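Local coordinates for protein LbaCas13a H328A (C2c2) (Lachnospiraceae bacterium NK4A179, PDB 5WLH) that binds precursor CRISPR RNA, which it probably trims to a guide, and acts as an RNA-targeting ribonuclease with a preference for cutting at adenines, at residues Val1269-Phe1274 against Lys1323-Ile1328; Trp1125-Glu1130 against Glu1244-Ile1249; Val1297-Glu1302 against Asn1334-Glu1339. All blocks are in the same frame, centred on the assembly; numbering follows the deposited sequence.

Interaction 1. Residues Val1269-Phe1274 against Lys1323-Ile1328. With nucleotides of chain B.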
loop_
_atom_site.group_PDB
_atom_site.type_symbol
_atom_site.label_atom_id
_atom_site.label_comp_id
_atom_site.label_asym_id
_atom_site.label_seq_id
_atom_site.Cartn_x
_atom_site.Cartn_y
_atom_site.Cartn_z
ATOM N N VAL A 1269 7.735 -13.552 5.901
ATOM C CA VAL A 1269 6.739 -12.552 6.275
ATOM C C VAL A 1269 5.341 -13.129 6.090
ATOM O O VAL A 1269 4.508 -13.105 6.999
ATOM C CB VAL A 1269 6.949 -11.261 5.457
ATOM C CG1 VAL A 1269 5.739 -10.313 5.616
ATOM C CG2 VAL A 1269 8.238 -10.565 5.883
ATOM N N PHE A 1270 5.075 -13.678 4.907
ATOM C CA PHE A 1270 3.788 -14.312 4.644
ATOM C C PHE A 1270 3.488 -15.402 5.669
ATOM O O PHE A 1270 2.354 -15.531 6.138
ATOM C CB PHE A 1270 3.785 -14.907 3.232
ATOM C CG PHE A 1270 2.499 -15.575 2.854
ATOM C CD1 PHE A 1270 1.324 -14.835 2.756
ATOM C CD2 PHE A 1270 2.472 -16.933 2.535
ATOM C CE1 PHE A 1270 0.127 -15.431 2.404
ATOM C CE2 PHE A 1270 1.289 -17.548 2.177
ATOM C CZ PHE A 1270 0.113 -16.798 2.086
ATOM N N ASP A 1271 4.491 -16.198 6.013
ATOM C CA ASP A 1271 4.246 -17.344 6.875
ATOM C C ASP A 1271 3.903 -16.915 8.292
ATOM O O ASP A 1271 2.979 -17.470 8.902
ATOM C CB ASP A 1271 5.460 -18.264 6.893
ATOM C CG ASP A 1271 5.234 -19.469 7.787
ATOM O OD1 ASP A 1271 4.683 -20.484 7.295
ATOM O OD2 ASP A 1271 5.562 -19.377 8.985
ATOM N N ARG A 1272 4.624 -15.923 8.842
ATOM C CA ARG A 1272 4.437 -15.665 10.266
ATOM C C ARG A 1272 4.649 -14.235 10.742
ATOM O O ARG A 1272 4.611 -14.021 11.958
ATOM C CB ARG A 1272 5.361 -16.579 11.097
ATOM C CG ARG A 1272 6.851 -16.438 10.806
ATOM C CD ARG A 1272 7.616 -17.349 11.779
ATOM N NE ARG A 1272 9.038 -17.475 11.490
ATOM C CZ ARG A 1272 9.834 -18.305 12.162
ATOM N NH1 ARG A 1272 9.317 -19.056 13.132
ATOM N NH2 ARG A 1272 11.125 -18.381 11.877
ATOM N N PHE A 1273 4.869 -13.242 9.873
ATOM C CA PHE A 1273 5.031 -11.899 10.413
ATOM C C PHE A 1273 3.683 -11.252 10.710
ATOM O O PHE A 1273 3.571 -10.429 11.625
ATOM C CB PHE A 1273 5.844 -11.051 9.433
ATOM C CG PHE A 1273 6.475 -9.833 10.039
ATOM C CD1 PHE A 1273 7.503 -9.946 10.966
ATOM C CD2 PHE A 1273 6.046 -8.561 9.661
ATOM C CE1 PHE A 1273 8.086 -8.820 11.511
ATOM C CE2 PHE A 1273 6.641 -7.426 10.204
ATOM C CZ PHE A 1273 7.663 -7.556 11.116
ATOM N N PHE A 1274 2.642 -11.629 9.968
ATOM C CA PHE A 1274 1.323 -11.033 10.099
ATOM C C PHE A 1274 0.318 -12.039 10.640
ATOM O O PHE A 1274 -0.829 -12.109 10.203
ATOM C CB PHE A 1274 0.879 -10.457 8.755
ATOM C CG PHE A 1274 1.560 -9.176 8.434
ATOM C CD1 PHE A 1274 1.361 -8.060 9.250
ATOM C CD2 PHE A 1274 2.423 -9.074 7.357
ATOM C CE1 PHE A 1274 2.001 -6.854 8.973
ATOM C CE2 PHE A 1274 3.066 -7.866 7.068
ATOM C CZ PHE A 1274 2.853 -6.760 7.870
ATOM N N LYS A 1323 10.939 -26.582 11.336
ATOM C CA LYS A 1323 9.648 -27.083 10.899
ATOM C C LYS A 1323 9.325 -26.500 9.530
ATOM O O LYS A 1323 10.066 -25.670 9.002
ATOM C CB LYS A 1323 8.564 -26.785 11.938
ATOM C CG LYS A 1323 7.992 -25.384 11.887
ATOM C CD LYS A 1323 6.728 -25.284 12.740
ATOM C CE LYS A 1323 5.501 -25.734 11.976
ATOM N NZ LYS A 1323 4.264 -25.597 12.780
ATOM N N GLU A 1324 8.228 -26.974 8.946
ATOM C CA GLU A 1324 7.838 -26.507 7.620
ATOM C C GLU A 1324 7.380 -25.046 7.674
ATOM O O GLU A 1324 6.890 -24.562 8.693
ATOM C CB GLU A 1324 6.738 -27.390 7.048
ATOM C CG GLU A 1324 7.096 -28.866 7.040
ATOM C CD GLU A 1324 6.864 -29.510 5.698
ATOM O OE1 GLU A 1324 5.877 -30.268 5.570
ATOM O OE2 GLU A 1324 7.666 -29.249 4.769
ATOM N N CYS A 1325 7.568 -24.340 6.560
ATOM C CA CYS A 1325 7.268 -22.915 6.465
ATOM C C CYS A 1325 6.692 -22.659 5.083
ATOM O O CYS A 1325 7.070 -23.337 4.127
ATOM C CB CYS A 1325 8.540 -22.071 6.656
ATOM S SG CYS A 1325 8.322 -20.251 6.550
ATOM N N ALA A 1326 5.757 -21.702 4.978
ATOM C CA ALA A 1326 5.301 -21.304 3.646
ATOM C C ALA A 1326 6.499 -20.906 2.805
ATOM O O ALA A 1326 7.412 -20.227 3.279
ATOM C CB ALA A 1326 4.322 -20.129 3.722
ATOM N N ARG A 1327 6.497 -21.314 1.537
ATOM C CA ARG A 1327 7.545 -20.900 0.614
ATOM C C ARG A 1327 6.864 -20.379 -0.639
ATOM O O ARG A 1327 6.158 -21.127 -1.325
ATOM C CB ARG A 1327 8.501 -22.048 0.279
ATOM C CG ARG A 1327 9.631 -21.619 -0.646
ATOM C CD ARG A 1327 10.836 -22.548 -0.518
ATOM N NE ARG A 1327 10.817 -23.549 -1.571
ATOM C CZ ARG A 1327 11.215 -23.313 -2.816
ATOM N NH1 ARG A 1327 11.149 -24.275 -3.720
ATOM N NH2 ARG A 1327 11.682 -22.114 -3.152
ATOM N N ILE A 1328 7.034 -19.090 -0.902
ATOM C CA ILE A 1328 6.565 -18.485 -2.143
ATOM C C ILE A 1328 7.667 -18.660 -3.170
ATOM O O ILE A 1328 8.806 -18.229 -2.959
ATOM C CB ILE A 1328 6.231 -16.999 -1.952
ATOM C CG1 ILE A 1328 5.171 -16.817 -0.849
ATOM C CG2 ILE A 1328 5.811 -16.388 -3.265
ATOM C CD1 ILE A 1328 5.020 -15.349 -0.375
ATOM P P A B 3 -0.385 -25.098 13.098
ATOM O OP1 A B 3 -1.505 -24.542 12.292
ATOM O OP2 A B 3 -0.433 -26.496 13.596
ATOM O "O5'" A B 3 0.984 -24.998 12.306
ATOM C "C5'" A B 3 0.991 -24.979 10.911
ATOM C "C4'" A B 3 1.927 -23.922 10.409
ATOM O "O4'" A B 3 3.217 -24.537 10.157
ATOM C "C3'" A B 3 1.496 -23.339 9.074
ATOM O "O3'" A B 3 0.644 -22.219 9.240
ATOM C "C2'" A B 3 2.809 -23.043 8.382
ATOM O "O2'" A B 3 3.382 -21.858 8.911
ATOM C "C1'" A B 3 3.654 -24.222 8.865
ATOM N N9 A B 3 3.461 -25.435 8.052
ATOM C C8 A B 3 2.963 -26.652 8.490
ATOM N N7 A B 3 2.926 -27.573 7.555
ATOM C C5 A B 3 3.429 -26.918 6.433
ATOM C C6 A B 3 3.669 -27.345 5.115
ATOM N N6 A B 3 3.384 -28.581 4.696
ATOM N N1 A B 3 4.195 -26.460 4.234
ATOM C C2 A B 3 4.468 -25.222 4.670
ATOM N N3 A B 3 4.289 -24.710 5.888
ATOM C C4 A B 3 3.767 -25.612 6.727
ATOM P P A B 4 -0.728 -22.136 8.421
ATOM O OP1 A B 4 -1.405 -20.877 8.858
ATOM O OP2 A B 4 -1.440 -23.439 8.486
ATOM O "O5'" A B 4 -0.257 -21.957 6.917
ATOM C "C5'" A B 4 0.520 -20.835 6.530
ATOM C "C4'" A B 4 1.016 -21.012 5.126
ATOM O "O4'" A B 4 1.886 -22.168 5.062
ATOM C "C3'" A B 4 -0.056 -21.304 4.097
ATOM O "O3'" A B 4 -0.708 -20.132 3.656
ATOM C "C2'" A B 4 0.724 -22.016 3.003
ATOM O "O2'" A B 4 1.491 -21.085 2.250
ATOM C "C1'" A B 4 1.696 -22.844 3.837
ATOM N N9 A B 4 1.169 -24.186 4.141
ATOM C C8 A B 4 0.605 -24.660 5.300
ATOM N N7 A B 4 0.271 -25.932 5.233
ATOM C C5 A B 4 0.659 -26.311 3.954
ATOM C C6 A B 4 0.585 -27.525 3.232
ATOM N N6 A B 4 0.083 -28.661 3.719
ATOM N N1 A B 4 1.077 -27.531 1.975
ATOM C C2 A B 4 1.586 -26.409 1.460
ATOM N N3 A B 4 1.702 -25.212 2.036
ATOM C C4 A B 4 1.210 -25.238 3.276
#
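Asp1271 OD1 accepts two hydrogen bonds, one from the protein and one from the RNA. Ala1326 N reaches Asp1271 OD1 at 2.8 Å in a straight N-H line, approaching from above the carboxylate plane (43° out of it). The ribose hydroxyl O2' of A3 of chain B donates to the same Asp1271 OD1 over a very short 2.5 Å. CG of Asp1271 stands anti to the backbone N (chi1 180°), directed at the strand, and Cys1325 SG packs beside Asp1271 CG at 3.4 Å. The other oxygen, OD2, is paired with Lys1308 on the adjoining strand.

Apolar contact continues from Phe1270. Its CB touches Ile1328 CD1 at 3.8 Å, the two side chains crossing at about a right angle, and its CD2 meets Ala1326 CB at 3.9 Å. The Ala1326 methyl also touches the next sugar, with CB 3.3 Å from O2' of A4 of chain B; that hydroxyl lies near the plane of the Phe1270 ring, at its edge.

Earlier in the strand, Lys1323 NZ makes weak hydrogen bonds to O4' (3.0 Å) and O5' of A3 of chain B. Glu1324 CB rests against the base of A3 of chain B, 3.4 Å from C5.

The helix-to-strand join is therefore also an RNA-binding surface. A hydroxyl donating to Asp1271 would be expected to favour ribose over deoxyribose at A3 of chain B, and the carboxylate's negative charge is probably offset by Lys1308, consistent with a part in holding precursor CRISPR RNA.

Interaction 2. Residues Trp1125-Glu1130 against Glu1244-Ile1249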
loop_
_atom_site.group_PDB
_atom_site.type_symbol
_atom_site.label_atom_id
_atom_site.label_comp_id
_atom_site.label_asym_id
_atom_site.label_seq_id
_atom_site.Cartn_x
_atom_site.Cartn_y
_atom_site.Cartn_z
ATOM N N TRP A 1125 6.343 -2.883 6.321
ATOM C CA TRP A 1125 5.619 -3.905 7.073
ATOM C C TRP A 1125 6.119 -4.005 8.509
ATOM O O TRP A 1125 5.333 -4.253 9.430
ATOM C CB TRP A 1125 5.776 -5.253 6.378
ATOM C CG TRP A 1125 4.843 -5.415 5.228
ATOM C CD1 TRP A 1125 3.616 -4.822 5.060
ATOM C CD2 TRP A 1125 5.057 -6.243 4.078
ATOM N NE1 TRP A 1125 3.043 -5.256 3.865
ATOM C CE2 TRP A 1125 3.913 -6.125 3.253
ATOM C CE3 TRP A 1125 6.106 -7.072 3.670
ATOM C CZ2 TRP A 1125 3.792 -6.808 2.034
ATOM C CZ3 TRP A 1125 5.983 -7.761 2.485
ATOM C CH2 TRP A 1125 4.834 -7.617 1.669
ATOM N N ILE A 1126 7.429 -3.848 8.721
ATOM C CA ILE A 1126 7.931 -3.859 10.099
ATOM C C ILE A 1126 7.200 -2.818 10.929
ATOM O O ILE A 1126 6.761 -3.085 12.054
ATOM C CB ILE A 1126 9.448 -3.616 10.140
ATOM C CG1 ILE A 1126 10.186 -4.872 9.692
ATOM C CG2 ILE A 1126 9.866 -3.175 11.577
ATOM C CD1 ILE A 1126 11.654 -4.642 9.375
ATOM N N TYR A 1127 7.083 -1.603 10.392
ATOM C CA TYR A 1127 6.479 -0.523 11.166
ATOM C C TYR A 1127 4.969 -0.628 11.201
ATOM O O TYR A 1127 4.351 -0.132 12.148
ATOM C CB TYR A 1127 6.988 0.825 10.635
ATOM C CG TYR A 1127 8.388 1.022 11.176
ATOM C CD1 TYR A 1127 8.587 1.525 12.464
ATOM C CD2 TYR A 1127 9.502 0.603 10.454
ATOM C CE1 TYR A 1127 9.861 1.652 12.996
ATOM C CE2 TYR A 1127 10.787 0.744 10.975
ATOM C CZ TYR A 1127 10.963 1.262 12.239
ATOM O OH TYR A 1127 12.237 1.384 12.759
ATOM N N LEU A 1128 4.370 -1.321 10.228
ATOM C CA LEU A 1128 2.977 -1.723 10.366
ATOM C C LEU A 1128 2.812 -2.642 11.567
ATOM O O LEU A 1128 1.954 -2.416 12.423
ATOM C CB LEU A 1128 2.501 -2.424 9.090
ATOM C CG LEU A 1128 0.991 -2.512 8.861
ATOM C CD1 LEU A 1128 0.411 -1.097 8.662
ATOM C CD2 LEU A 1128 0.711 -3.392 7.620
ATOM N N ARG A 1129 3.632 -3.695 11.638
ATOM C CA ARG A 1129 3.513 -4.637 12.751
ATOM C C ARG A 1129 3.821 -3.968 14.081
ATOM O O ARG A 1129 3.132 -4.213 15.083
ATOM C CB ARG A 1129 4.440 -5.831 12.535
ATOM C CG ARG A 1129 4.184 -6.971 13.550
ATOM C CD ARG A 1129 5.120 -8.147 13.303
ATOM N NE ARG A 1129 4.689 -9.343 14.018
ATOM C CZ ARG A 1129 4.951 -9.596 15.296
ATOM N NH1 ARG A 1129 5.624 -8.723 16.032
ATOM N NH2 ARG A 1129 4.511 -10.723 15.847
ATOM N N GLU A 1130 4.840 -3.103 14.111
ATOM C CA GLU A 1130 5.221 -2.519 15.390
ATOM C C GLU A 1130 4.116 -1.632 15.914
ATOM O O GLU A 1130 3.827 -1.631 17.119
ATOM C CB GLU A 1130 6.519 -1.726 15.272
ATOM C CG GLU A 1130 7.022 -1.311 16.656
ATOM C CD GLU A 1130 8.400 -0.716 16.609
ATOM O OE1 GLU A 1130 8.509 0.485 16.301
ATOM O OE2 GLU A 1130 9.360 -1.453 16.895
ATOM N N GLU A 1244 14.141 -11.685 15.239
ATOM C CA GLU A 1244 15.285 -11.934 14.376
ATOM C C GLU A 1244 14.993 -11.521 12.942
ATOM O O GLU A 1244 15.841 -10.909 12.282
ATOM C CB GLU A 1244 15.674 -13.409 14.434
ATOM C CG GLU A 1244 16.827 -13.761 13.505
ATOM C CD GLU A 1244 17.563 -15.007 13.956
ATOM O OE1 GLU A 1244 18.364 -14.916 14.912
ATOM O OE2 GLU A 1244 17.324 -16.082 13.367
ATOM N N LEU A 1245 13.801 -11.856 12.440
ATOM C CA LEU A 1245 13.450 -11.482 11.071
ATOM C C LEU A 1245 13.381 -9.962 10.926
ATOM O O LEU A 1245 13.924 -9.387 9.978
ATOM C CB LEU A 1245 12.127 -12.136 10.689
ATOM C CG LEU A 1245 11.483 -11.644 9.387
ATOM C CD1 LEU A 1245 12.385 -11.955 8.205
ATOM C CD2 LEU A 1245 10.097 -12.316 9.226
ATOM N N ARG A 1246 12.716 -9.292 11.868
ATOM C CA ARG A 1246 12.640 -7.839 11.845
ATOM C C ARG A 1246 14.032 -7.227 11.802
ATOM O O ARG A 1246 14.319 -6.331 10.996
ATOM C CB ARG A 1246 11.871 -7.368 13.087
ATOM C CG ARG A 1246 11.648 -5.876 13.174
ATOM C CD ARG A 1246 12.597 -5.192 14.132
ATOM N NE ARG A 1246 12.531 -3.741 13.967
ATOM C CZ ARG A 1246 11.631 -2.968 14.561
ATOM N NH1 ARG A 1246 10.722 -3.506 15.375
ATOM N NH2 ARG A 1246 11.633 -1.658 14.343
ATOM N N ASN A 1247 14.923 -7.717 12.667
ATOM C CA ASN A 1247 16.271 -7.167 12.710
ATOM C C ASN A 1247 17.015 -7.467 11.427
ATOM O O ASN A 1247 17.752 -6.615 10.917
ATOM C CB ASN A 1247 17.036 -7.728 13.906
ATOM C CG ASN A 1247 16.570 -7.149 15.230
ATOM O OD1 ASN A 1247 15.952 -6.082 15.288
ATOM N ND2 ASN A 1247 16.888 -7.847 16.309
ATOM N N TYR A 1248 16.845 -8.683 10.897
ATOM C CA TYR A 1248 17.508 -9.045 9.656
ATOM C C TYR A 1248 17.176 -8.041 8.567
ATOM O O TYR A 1248 18.060 -7.537 7.871
ATOM C CB TYR A 1248 17.089 -10.453 9.246
ATOM C CG TYR A 1248 17.827 -10.993 8.052
ATOM C CD1 TYR A 1248 19.007 -11.701 8.205
ATOM C CD2 TYR A 1248 17.344 -10.790 6.766
ATOM C CE1 TYR A 1248 19.678 -12.196 7.118
ATOM C CE2 TYR A 1248 18.014 -11.271 5.675
ATOM C CZ TYR A 1248 19.186 -11.976 5.855
ATOM O OH TYR A 1248 19.862 -12.466 4.757
ATOM N N ILE A 1249 15.888 -7.724 8.423
ATOM C CA ILE A 1249 15.459 -6.773 7.404
ATOM C C ILE A 1249 15.983 -5.376 7.724
ATOM O O ILE A 1249 16.645 -4.729 6.900
ATOM C CB ILE A 1249 13.926 -6.767 7.304
ATOM C CG1 ILE A 1249 13.419 -8.129 6.812
ATOM C CG2 ILE A 1249 13.462 -5.638 6.399
ATOM C CD1 ILE A 1249 11.942 -8.334 7.138
HETATM O O HOH W 1 11.460 0.091 16.933
#
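Helix segments 1125-1130 and 1244-1249 run roughly antiparallel at 142°, their axes 11.0 Å apart, and Ile1126 and Arg1246 are the residues whose CA atoms come nearest, at 6.4 Å. Arg1246 spans this wide separation. Its CG is anti to the backbone N, and a bend at chi2 (-102°) turns CD out of a fully extended path. Ile1126 CG2 sits over the centre of one guanidinium face, 3.5 Å from Arg1246 CZ.

Glu1130 comes to the guanidinium edge. Arg1246 NH1 gives Glu1130 OE2 a salt-bridging hydrogen bond of 2.9 Å, nearly in the guanidinium plane but 47° above that of the carboxylate; a weak bond from Arg1246 NH2 to the same oxygen spans 3.4 Å. Water 1 donates to Glu1130 OE2 at 2.6 Å and accepts weakly from Arg1246 NH2. Glu1250 is a second partner, taking a salt bridge from Arg1246 NH2 and a hydrogen bond from Tyr1127 OH. Away from these charges, Ile1126 CD1 packs on Ile1249 CG2 at 3.6 Å.

An alanine in place of Arg1246, ending at CB, would probably leave Glu1130 OE2 without its charged mate and open a gap beside Ile1126 CG2.

Arg1246 begins an Arg-Asn-Tyr-Ile-Glu-His run, the R-X4-H signature of HEPN ribonucleases. Two glutamates and a methyl-covered face thus fix how this arginine is turned. Asn604, in the chain's other R-X4-H run (Arg-Asn-Asp-Ser-Phe-His), bonds Glu1130 OE1, which links the two HEPN motifs and is consistent with the composite nuclease site of Cas13a enzymes.

Interaction 3. Residues Val1297-Glu1302 against Asn1334-Glu1339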
loop_
_atom_site.group_PDB
_atom_site.type_symbol
_atom_site.label_atom_id
_atom_site.label_comp_id
_atom_site.label_asym_id
_atom_site.label_seq_id
_atom_site.Cartn_x
_atom_site.Cartn_y
_atom_site.Cartn_z
ATOM N N VAL A 1297 7.234 -6.626 -15.053
ATOM C CA VAL A 1297 7.585 -8.034 -14.905
ATOM C C VAL A 1297 6.386 -8.758 -14.300
ATOM O O VAL A 1297 5.939 -8.411 -13.202
ATOM C CB VAL A 1297 8.833 -8.204 -14.029
ATOM C CG1 VAL A 1297 9.182 -9.692 -13.842
ATOM C CG2 VAL A 1297 10.006 -7.451 -14.643
ATOM N N ASN A 1298 5.856 -9.753 -15.021
ATOM C CA ASN A 1298 4.737 -10.575 -14.556
ATOM C C ASN A 1298 5.280 -11.874 -13.994
ATOM O O ASN A 1298 5.981 -12.596 -14.706
ATOM C CB ASN A 1298 3.791 -10.951 -15.691
ATOM C CG ASN A 1298 2.847 -9.876 -16.052
ATOM O OD1 ASN A 1298 1.699 -9.863 -15.614
ATOM N ND2 ASN A 1298 3.295 -8.984 -16.916
ATOM N N VAL A 1299 4.937 -12.200 -12.744
ATOM C CA VAL A 1299 5.401 -13.461 -12.187
ATOM C C VAL A 1299 4.197 -14.297 -11.786
ATOM O O VAL A 1299 3.145 -13.772 -11.407
ATOM C CB VAL A 1299 6.381 -13.261 -11.005
ATOM C CG1 VAL A 1299 7.525 -12.364 -11.429
ATOM C CG2 VAL A 1299 5.664 -12.709 -9.762
ATOM N N ARG A 1300 4.341 -15.618 -11.931
ATOM C CA ARG A 1300 3.324 -16.577 -11.521
ATOM C C ARG A 1300 3.834 -17.319 -10.291
ATOM O O ARG A 1300 4.771 -18.117 -10.383
ATOM C CB ARG A 1300 2.991 -17.556 -12.648
ATOM C CG ARG A 1300 2.354 -16.904 -13.860
ATOM C CD ARG A 1300 2.009 -17.963 -14.932
ATOM N NE ARG A 1300 1.181 -17.428 -16.013
ATOM C CZ ARG A 1300 1.634 -17.154 -17.233
ATOM N NH1 ARG A 1300 2.911 -17.367 -17.527
ATOM N NH2 ARG A 1300 0.816 -16.670 -18.161
ATOM N N PHE A 1301 3.210 -17.059 -9.144
ATOM C CA PHE A 1301 3.629 -17.678 -7.903
ATOM C C PHE A 1301 3.201 -19.129 -7.839
ATOM O O PHE A 1301 2.158 -19.522 -8.366
ATOM C CB PHE A 1301 3.007 -16.968 -6.710
ATOM C CG PHE A 1301 3.499 -15.593 -6.507
ATOM C CD1 PHE A 1301 4.842 -15.317 -6.527
ATOM C CD2 PHE A 1301 2.594 -14.570 -6.210
ATOM C CE1 PHE A 1301 5.289 -14.029 -6.284
ATOM C CE2 PHE A 1301 3.035 -13.291 -5.976
ATOM C CZ PHE A 1301 4.391 -13.020 -6.023
ATOM N N GLU A 1302 4.009 -19.918 -7.162
ATOM C CA GLU A 1302 3.588 -21.217 -6.682
ATOM C C GLU A 1302 3.863 -21.235 -5.193
ATOM O O GLU A 1302 4.907 -20.759 -4.740
ATOM C CB GLU A 1302 4.324 -22.359 -7.395
ATOM C CG GLU A 1302 4.049 -22.439 -8.895
ATOM C CD GLU A 1302 2.730 -23.121 -9.246
ATOM O OE1 GLU A 1302 2.589 -23.579 -10.407
ATOM O OE2 GLU A 1302 1.831 -23.193 -8.378
ATOM N N ASN A 1334 7.725 -21.217 -17.438
ATOM C CA ASN A 1334 6.975 -20.038 -17.874
ATOM C C ASN A 1334 6.366 -19.315 -16.679
ATOM O O ASN A 1334 5.174 -19.005 -16.651
ATOM C CB ASN A 1334 5.897 -20.405 -18.888
ATOM C CG ASN A 1334 6.495 -20.956 -20.171
ATOM O OD1 ASN A 1334 7.606 -20.588 -20.537
ATOM N ND2 ASN A 1334 5.770 -21.835 -20.843
ATOM N N GLY A 1335 7.198 -19.088 -15.674
ATOM C CA GLY A 1335 6.751 -18.377 -14.497
ATOM C C GLY A 1335 6.969 -16.884 -14.526
ATOM O O GLY A 1335 6.388 -16.171 -13.705
ATOM N N VAL A 1336 7.780 -16.389 -15.457
ATOM C CA VAL A 1336 8.139 -14.974 -15.536
ATOM C C VAL A 1336 7.974 -14.539 -16.984
ATOM O O VAL A 1336 8.545 -15.161 -17.888
ATOM C CB VAL A 1336 9.578 -14.713 -15.061
ATOM C CG1 VAL A 1336 9.965 -13.239 -15.247
ATOM C CG2 VAL A 1336 9.775 -15.138 -13.574
ATOM N N TYR A 1337 7.187 -13.492 -17.216
ATOM C CA TYR A 1337 7.132 -12.932 -18.560
ATOM C C TYR A 1337 7.034 -11.414 -18.486
ATOM O O TYR A 1337 6.628 -10.841 -17.475
ATOM C CB TYR A 1337 5.977 -13.517 -19.393
ATOM C CG TYR A 1337 4.589 -13.309 -18.832
ATOM C CD1 TYR A 1337 4.084 -14.166 -17.866
ATOM C CD2 TYR A 1337 3.773 -12.280 -19.292
ATOM C CE1 TYR A 1337 2.818 -13.998 -17.354
ATOM C CE2 TYR A 1337 2.493 -12.104 -18.776
ATOM C CZ TYR A 1337 2.030 -12.969 -17.807
ATOM O OH TYR A 1337 0.767 -12.817 -17.277
ATOM N N SER A 1338 7.450 -10.775 -19.575
ATOM C CA SER A 1338 7.417 -9.327 -19.666
ATOM C C SER A 1338 6.021 -8.862 -20.023
ATOM O O SER A 1338 5.323 -9.494 -20.814
ATOM C CB SER A 1338 8.407 -8.832 -20.718
ATOM O OG SER A 1338 8.345 -7.417 -20.833
ATOM N N GLU A 1339 5.600 -7.764 -19.409
ATOM C CA GLU A 1339 4.488 -7.013 -19.955
ATOM C C GLU A 1339 4.820 -6.591 -21.378
ATOM O O GLU A 1339 5.979 -6.356 -21.724
ATOM C CB GLU A 1339 4.213 -5.770 -19.112
ATOM C CG GLU A 1339 3.475 -6.029 -17.825
ATOM C CD GLU A 1339 2.040 -6.484 -18.050
ATOM O OE1 GLU A 1339 1.808 -7.706 -18.109
ATOM O OE2 GLU A 1339 1.147 -5.624 -18.156
#
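Backbone hydrogen bonds join Asn1298 and Tyr1337, a hydrogen-bonded antiparallel pair: Asn1298 N reaches Tyr1337 O at 2.8 Å, and Tyr1337 N returns to Asn1298 O at 2.9 Å. Past the regular pairing, Arg1300 N still bonds Gly1335 O (2.8 Å), and its side chain adds a bond from NH1 to Asn1334 O at 2.9 Å.

Stacking occupies the face bearing Asn1298 and Tyr1337. Tyr1337 CG lies between its backbone N and carbonyl carbon (chi1 60°), and the ring leans across the neighbouring strand. Asn1298 CB makes a CH-pi contact over the ring centre, 3.5 Å from the centroid, with the amide plane only 5° from that of the ring. Tyr1337 CE1 in turn lies over the guanidinium face of Arg1300, 3.4 Å from CZ and offset toward the rim, the two planes 32° apart.

Apolar packing fills the other face, where Val1336 CG1 meets Val1297 CG1 at 3.9 Å and its CG2 approaches Val1299 CG1; helix 1357-1368 packs against Val1297 and Val1336.

This inner strand pair of the four-stranded sheet is thus two-sided: apolar toward helix 1357-1368, and on the other face an aromatic ring layered with an amide and a guanidinium.

All three contacts are mainly buried, but in different surroundings. Interactions 1 and 3 meet in one antiparallel sheet: strand 1297-1310 lies between strand 1321-1330, used in interaction 1, and strand 1336-1344, used in interaction 3, and Ile1328 packs on Phe1301 where they touch. Interaction 2 is purely helical and joins interaction 1 through Phe1273 O and Arg1129 NE, with Phe1274 packing on Trp1125; it does not touch interaction 3. Their chemistry follows place: a carboxylate shared with ribose where helix, sheet and RNA converge, a glutamate-arginine salt bridge between helices, and backbone pairing with layered side chains within the sheet.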